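Local coordinates for SAM-dependent methyltransferase (Thiobacillus denitrificans, PDB 5EPE), which probably transfers methyl groups from S-adenosyl-L-methionine to a substrate not yet identified, and is caught here with the by-product S-adenosyl-L-homocysteine bound, at residues L41-G46 with I123-Q128; G93-Y98 with S113-G118. One frame throughout, in Å; residues are numbered along the deposited sequence.

Contact 1 (L41-G46 with I123-Q128). With SAH (S-adenosyl-L-homocysteine), chain B.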
loop_
_atom_site.group_PDB
_atom_site.type_symbol
_atom_site.label_atom_id
_atom_site.label_comp_id
_atom_site.label_asym_id
_atom_site.label_seq_id
_atom_site.Cartn_x
_atom_site.Cartn_y
_atom_site.Cartn_z
ATOM N N LEU A 41 6.026 -9.376 -48.983
ATOM C CA LEU A 41 5.731 -10.780 -48.665
ATOM C C LEU A 41 5.028 -10.822 -47.321
ATOM O O LEU A 41 5.502 -10.188 -46.347
ATOM C CB LEU A 41 7.010 -11.591 -48.562
ATOM C CG LEU A 41 6.865 -13.070 -48.154
ATOM C CD1 LEU A 41 6.132 -13.875 -49.225
ATOM C CD2 LEU A 41 8.227 -13.660 -47.870
ATOM N N ASP A 42 3.912 -11.542 -47.258
ATOM C CA ASP A 42 3.100 -11.630 -46.011
ATOM C C ASP A 42 2.908 -13.110 -45.688
ATOM O O ASP A 42 2.214 -13.829 -46.410
ATOM C CB ASP A 42 1.782 -10.899 -46.172
ATOM C CG ASP A 42 1.031 -10.688 -44.840
ATOM O OD1 ASP A 42 1.592 -10.934 -43.705
ATOM O OD2 ASP A 42 -0.161 -10.237 -44.933
ATOM N N LEU A 43 3.570 -13.589 -44.641
ATOM C CA LEU A 43 3.414 -14.985 -44.201
ATOM C C LEU A 43 2.338 -15.103 -43.102
ATOM O O LEU A 43 2.474 -14.535 -42.006
ATOM C CB LEU A 43 4.722 -15.516 -43.655
ATOM C CG LEU A 43 5.890 -15.461 -44.638
ATOM C CD1 LEU A 43 7.091 -16.189 -44.071
ATOM C CD2 LEU A 43 5.514 -16.077 -45.987
ATOM N N GLY A 44 1.307 -15.895 -43.380
ATOM C CA GLY A 44 0.120 -15.964 -42.537
ATOM C C GLY A 44 -0.772 -14.782 -42.811
ATOM O O GLY A 44 -1.174 -14.040 -41.876
ATOM N N SER A 45 -1.099 -14.610 -44.098
ATOM C CA SER A 45 -1.748 -13.410 -44.592
ATOM C C SER A 45 -3.273 -13.281 -44.328
ATOM O O SER A 45 -3.871 -12.267 -44.697
ATOM C CB SER A 45 -1.422 -13.204 -46.065
ATOM O OG SER A 45 -1.748 -14.334 -46.811
ATOM N N GLY A 46 -3.878 -14.280 -43.698
ATOM C CA GLY A 46 -5.270 -14.216 -43.299
ATOM C C GLY A 46 -6.148 -14.061 -44.513
ATOM O O GLY A 46 -6.009 -14.841 -45.493
ATOM N N ILE A 123 11.755 -13.778 -37.580
ATOM C CA ILE A 123 12.598 -12.712 -38.076
ATOM C C ILE A 123 13.717 -13.288 -38.958
ATOM O O ILE A 123 13.989 -12.783 -40.042
ATOM C CB ILE A 123 13.196 -11.852 -36.911
ATOM C CG1 ILE A 123 12.092 -11.013 -36.248
ATOM C CG2 ILE A 123 14.309 -10.953 -37.435
ATOM C CD1 ILE A 123 12.454 -10.349 -34.899
ATOM N N THR A 124 14.375 -14.344 -38.493
ATOM C CA THR A 124 15.453 -14.962 -39.268
ATOM C C THR A 124 14.927 -15.489 -40.597
ATOM O O THR A 124 15.613 -15.318 -41.622
ATOM C CB THR A 124 16.119 -16.084 -38.483
ATOM O OG1 THR A 124 16.595 -15.487 -37.292
ATOM C CG2 THR A 124 17.255 -16.715 -39.216
ATOM N N LEU A 125 13.725 -16.090 -40.601
ATOM C CA LEU A 125 13.150 -16.573 -41.849
ATOM C C LEU A 125 12.855 -15.421 -42.848
ATOM O O LEU A 125 13.201 -15.510 -44.033
ATOM C CB LEU A 125 11.872 -17.348 -41.595
ATOM C CG LEU A 125 11.100 -17.874 -42.811
ATOM C CD1 LEU A 125 11.880 -18.924 -43.571
ATOM C CD2 LEU A 125 9.791 -18.458 -42.338
ATOM N N LEU A 126 12.173 -14.393 -42.373
ATOM C CA LEU A 126 11.754 -13.247 -43.188
ATOM C C LEU A 126 12.979 -12.537 -43.771
ATOM O O LEU A 126 12.978 -12.100 -44.929
ATOM C CB LEU A 126 10.884 -12.271 -42.339
ATOM C CG LEU A 126 9.501 -12.802 -41.925
ATOM C CD1 LEU A 126 8.844 -11.825 -40.979
ATOM C CD2 LEU A 126 8.613 -12.990 -43.148
ATOM N N ALA A 127 14.022 -12.410 -42.958
ATOM C CA ALA A 127 15.311 -11.843 -43.406
ATOM C C ALA A 127 15.885 -12.497 -44.664
ATOM O O ALA A 127 16.552 -11.834 -45.456
ATOM C CB ALA A 127 16.320 -11.913 -42.275
ATOM N N GLN A 128 15.617 -13.786 -44.865
ATOM C CA GLN A 128 16.085 -14.475 -46.054
ATOM C C GLN A 128 15.434 -13.993 -47.340
ATOM O O GLN A 128 15.994 -14.215 -48.426
ATOM C CB GLN A 128 15.885 -15.968 -45.924
ATOM C CG GLN A 128 16.719 -16.527 -44.790
ATOM C CD GLN A 128 16.647 -18.023 -44.759
ATOM O OE1 GLN A 128 16.127 -18.602 -43.844
ATOM N NE2 GLN A 128 17.104 -18.636 -45.787
HETATM N N SAH B . -1.994 -11.606 -40.754
HETATM C CA SAH B . -3.469 -11.922 -40.844
HETATM C CB SAH B . -3.776 -13.228 -40.137
HETATM C CG SAH B . -3.435 -13.330 -38.639
HETATM S SD SAH B . -4.186 -14.727 -37.842
HETATM C C SAH B . -4.342 -10.814 -40.299
HETATM O O SAH B . -3.859 -9.989 -39.501
HETATM O OXT SAH B . -5.544 -10.710 -40.625
HETATM C "C5'" SAH B . -3.009 -16.098 -38.026
HETATM C "C4'" SAH B . -3.046 -16.653 -39.452
HETATM O "O4'" SAH B . -1.999 -17.617 -39.627
HETATM C "C3'" SAH B . -4.365 -17.353 -39.828
HETATM O "O3'" SAH B . -4.878 -16.724 -41.017
HETATM C "C2'" SAH B . -3.987 -18.813 -40.097
HETATM O "O2'" SAH B . -4.694 -19.376 -41.192
HETATM C "C1'" SAH B . -2.536 -18.664 -40.467
HETATM N N9 SAH B . -1.622 -19.806 -40.309
HETATM C C8 SAH B . -1.512 -20.632 -39.224
HETATM N N7 SAH B . -0.535 -21.497 -39.390
HETATM C C5 SAH B . 0.006 -21.199 -40.646
HETATM C C6 SAH B . 1.059 -21.772 -41.407
HETATM N N6 SAH B . 1.777 -22.812 -40.927
HETATM N N1 SAH B . 1.367 -21.246 -42.620
HETATM C C2 SAH B . 0.630 -20.206 -43.077
HETATM N N3 SAH B . -0.400 -19.608 -42.446
HETATM C C4 SAH B . -0.661 -20.152 -41.212
#

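Contact 2 (G93-Y98 with S113-G118). With SAH (S-adenosyl-L-homocysteine), chain B.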
loop_
_atom_site.group_PDB
_atom_site.type_symbol
_atom_site.label_atom_id
_atom_site.label_comp_id
_atom_site.label_asym_id
_atom_site.label_seq_id
_atom_site.Cartn_x
_atom_site.Cartn_y
_atom_site.Cartn_z
ATOM N N GLY A 93 -1.367 -22.486 -48.421
ATOM C CA GLY A 93 -0.306 -23.411 -48.007
ATOM C C GLY A 93 0.402 -23.064 -46.711
ATOM O O GLY A 93 0.092 -22.081 -46.066
ATOM N N ASP A 94 1.361 -23.915 -46.345
ATOM C CA ASP A 94 2.131 -23.782 -45.119
ATOM C C ASP A 94 3.297 -22.840 -45.395
ATOM O O ASP A 94 4.090 -23.109 -46.279
ATOM C CB ASP A 94 2.663 -25.153 -44.727
ATOM C CG ASP A 94 3.278 -25.194 -43.319
ATOM O OD1 ASP A 94 3.586 -24.144 -42.718
ATOM O OD2 ASP A 94 3.446 -26.328 -42.797
ATOM N N ALA A 95 3.410 -21.765 -44.624
ATOM C CA ALA A 95 4.471 -20.788 -44.827
ATOM C C ALA A 95 5.809 -21.110 -44.108
ATOM O O ALA A 95 6.800 -20.354 -44.239
ATOM C CB ALA A 95 3.978 -19.421 -44.413
ATOM N N ALA A 96 5.838 -22.178 -43.318
ATOM C CA ALA A 96 7.071 -22.582 -42.665
ATOM C C ALA A 96 8.192 -22.764 -43.685
ATOM O O ALA A 96 8.002 -23.405 -44.720
ATOM C CB ALA A 96 6.854 -23.884 -41.891
ATOM N N GLY A 97 9.362 -22.205 -43.387
ATOM C CA GLY A 97 10.512 -22.250 -44.292
ATOM C C GLY A 97 10.347 -21.523 -45.628
ATOM O O GLY A 97 11.183 -21.699 -46.508
ATOM N N TYR A 98 9.308 -20.705 -45.791
ATOM C CA TYR A 98 9.059 -20.047 -47.067
ATOM C C TYR A 98 10.099 -18.929 -47.265
ATOM O O TYR A 98 10.228 -17.994 -46.444
ATOM C CB TYR A 98 7.622 -19.492 -47.203
ATOM C CG TYR A 98 7.364 -18.928 -48.607
ATOM C CD1 TYR A 98 7.858 -17.663 -48.985
ATOM C CD2 TYR A 98 6.684 -19.685 -49.581
ATOM C CE1 TYR A 98 7.656 -17.156 -50.253
ATOM C CE2 TYR A 98 6.487 -19.179 -50.876
ATOM C CZ TYR A 98 6.982 -17.917 -51.191
ATOM O OH TYR A 98 6.814 -17.403 -52.445
ATOM N N SER A 113 3.783 -16.005 -35.768
ATOM C CA SER A 113 5.225 -16.297 -35.637
ATOM C C SER A 113 5.558 -17.743 -35.170
ATOM O O SER A 113 6.708 -18.125 -35.186
ATOM C CB SER A 113 5.898 -15.261 -34.738
ATOM O OG SER A 113 5.270 -15.220 -33.457
ATOM N N TRP A 114 4.567 -18.541 -34.760
ATOM C CA TRP A 114 4.798 -19.977 -34.519
ATOM C C TRP A 114 5.246 -20.720 -35.794
ATOM O O TRP A 114 5.783 -21.803 -35.715
ATOM C CB TRP A 114 3.547 -20.646 -33.938
ATOM C CG TRP A 114 2.372 -20.489 -34.819
ATOM C CD1 TRP A 114 2.096 -21.195 -35.970
ATOM C CD2 TRP A 114 1.329 -19.494 -34.692
ATOM N NE1 TRP A 114 0.909 -20.736 -36.525
ATOM C CE2 TRP A 114 0.417 -19.700 -35.769
ATOM C CE3 TRP A 114 1.079 -18.467 -33.778
ATOM C CZ2 TRP A 114 -0.716 -18.899 -35.964
ATOM C CZ3 TRP A 114 -0.072 -17.672 -33.957
ATOM C CH2 TRP A 114 -0.952 -17.896 -35.033
ATOM N N ILE A 115 4.987 -20.145 -36.965
ATOM C CA ILE A 115 5.480 -20.636 -38.250
ATOM C C ILE A 115 6.972 -20.962 -38.238
ATOM O O ILE A 115 7.401 -21.952 -38.840
ATOM C CB ILE A 115 5.072 -19.573 -39.304
ATOM C CG1 ILE A 115 3.681 -19.919 -39.820
ATOM C CG2 ILE A 115 6.066 -19.319 -40.386
ATOM C CD1 ILE A 115 2.988 -18.757 -40.468
ATOM N N ALA A 116 7.784 -20.167 -37.558
ATOM C CA ALA A 116 9.188 -20.455 -37.479
ATOM C C ALA A 116 9.596 -20.555 -36.053
ATOM O O ALA A 116 10.741 -20.293 -35.725
ATOM C CB ALA A 116 9.991 -19.394 -38.189
ATOM N N GLY A 117 8.671 -20.975 -35.209
ATOM C CA GLY A 117 8.976 -21.317 -33.841
ATOM C C GLY A 117 9.219 -20.146 -32.951
ATOM O O GLY A 117 9.940 -20.276 -31.970
ATOM N N GLY A 118 8.648 -18.988 -33.276
ATOM C CA GLY A 118 8.691 -17.856 -32.406
ATOM C C GLY A 118 9.194 -16.618 -33.123
ATOM O O GLY A 118 9.476 -16.630 -34.308
HETATM N N SAH B . -1.994 -11.606 -40.754
HETATM C CA SAH B . -3.469 -11.922 -40.844
HETATM C CB SAH B . -3.776 -13.228 -40.137
HETATM C CG SAH B . -3.435 -13.330 -38.639
HETATM S SD SAH B . -4.186 -14.727 -37.842
HETATM C C SAH B . -4.342 -10.814 -40.299
HETATM O O SAH B . -3.859 -9.989 -39.501
HETATM O OXT SAH B . -5.544 -10.710 -40.625
HETATM C "C5'" SAH B . -3.009 -16.098 -38.026
HETATM C "C4'" SAH B . -3.046 -16.653 -39.452
HETATM O "O4'" SAH B . -1.999 -17.617 -39.627
HETATM C "C3'" SAH B . -4.365 -17.353 -39.828
HETATM O "O3'" SAH B . -4.878 -16.724 -41.017
HETATM C "C2'" SAH B . -3.987 -18.813 -40.097
HETATM O "O2'" SAH B . -4.694 -19.376 -41.192
HETATM C "C1'" SAH B . -2.536 -18.664 -40.467
HETATM N N9 SAH B . -1.622 -19.806 -40.309
HETATM C C8 SAH B . -1.512 -20.632 -39.224
HETATM N N7 SAH B . -0.535 -21.497 -39.390
HETATM C C5 SAH B . 0.006 -21.199 -40.646
HETATM C C6 SAH B . 1.059 -21.772 -41.407
HETATM N N6 SAH B . 1.777 -22.812 -40.927
HETATM N N1 SAH B . 1.367 -21.246 -42.620
HETATM C C2 SAH B . 0.630 -20.206 -43.077
HETATM N N3 SAH B . -0.400 -19.608 -42.446
HETATM C C4 SAH B . -0.661 -20.152 -41.212
HETATM O O HOH W 1 9.941 -22.022 -40.621
#

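Contact 1 (L41-G46 with I123-Q128)
L43, at the end of the first strand of a Rossmann-like class I methyltransferase fold, meets L125 and L126 of helix 119-127, just before the chain enters the glycine-rich loop G44-G46 that cradles the bound S-adenosyl-L-homocysteine. One methyl of L43 does most of the touching. Its CD1 sits 3.7 Å from CD2 of L126 and 3.9 Å from CD2 of L125, reaching both neighbouring helix residues at once. L43 and L126 run past each other in opposite senses, so L126 CD2 also comes within 4.0 Å of L43 CG, whereas L125 comes in at a slant. The two helix leucines split in their first torsion: CG of L125 is anti to the backbone N (chi1 177°), that of L126 anti to the carbonyl carbon (chi1 -68°), and this brings a CD2 from each onto the same methyl. L126 further packs on A107 and C109 of the adjoining strand 104-110, so the helix packs on the face of the sheet. Past L43, G44 and G46 have positive phi; a side chain on G46 would clash with the ligand, and one on G44 would be crowded by its ribose oxygen. D66 accepts from G46 N, while the homocysteine amino N donates to G44 O at 2.8 Å.

Contact 2 (G93-Y98 with S113-G118)
The adenine ring of S-adenosyl-L-homocysteine carries I115 over one face: CG1 lies 3.6 Å from C6, and CD1 hangs near N1 and C6. Around the ring's rim, A95 N donates to N1 at 2.9 Å in an almost straight bond (174°), and the amino group N6 donates to D94 OD1, also at 2.9 Å. The W114 indole comes to the imidazole end, with C8 of the ligand at the indole edge, in its plane, and NE1 3.3 Å from N7. This is the adenine pocket of the Rossmann-like fold, built from the loop after strand 88-92 and the short 3-10 turn at 113-115 that follows strand 104-110. CG of D94 stands anti to its own N (chi1 -170°), which carries the carboxylate forward to N6. The same OD1 closes an Asx turn by taking A96 N at 3.0 Å, from 47° above the carboxylate plane, so two N-H groups grip one oxygen and steady the acceptor. Between the loops themselves, A95 CB packs on I115 CD1 at 4.1 Å, and A96 CB rests by the I115 carbonyl. Cutting I115 back to an alanine is likely to bare that adenine face, take away the I115 contact of A95 CB and open a gap between the loops. A type II turn runs from A95 to Y98, and within it G97 N donates to a water whose oxygen lies 3.1 Å from I115 O, to which it donates.

How the contacts relate
Contacts 1 and 2 hold the same ligand at different parts: the glycine-rich loop of contact 1 takes the homocysteine amino group, and the two loops of contact 2 take the adenine. Their centres are 8 Å apart and they touch directly. L43 turns its CD2 to A95 CB at 4.0 Å, so a strand leucine that packs on the helix with one methyl backs an adenine-binding alanine with the other. L125 CD1 meets Y98 O at 3.4 Å, and L41 CD1 lies 3.8 Å from Y98 CE1. Along the sequence, both segments of contact 2 fall between those of contact 1. D66, which binds the ligand and G46 N, also pairs through its backbone with G93.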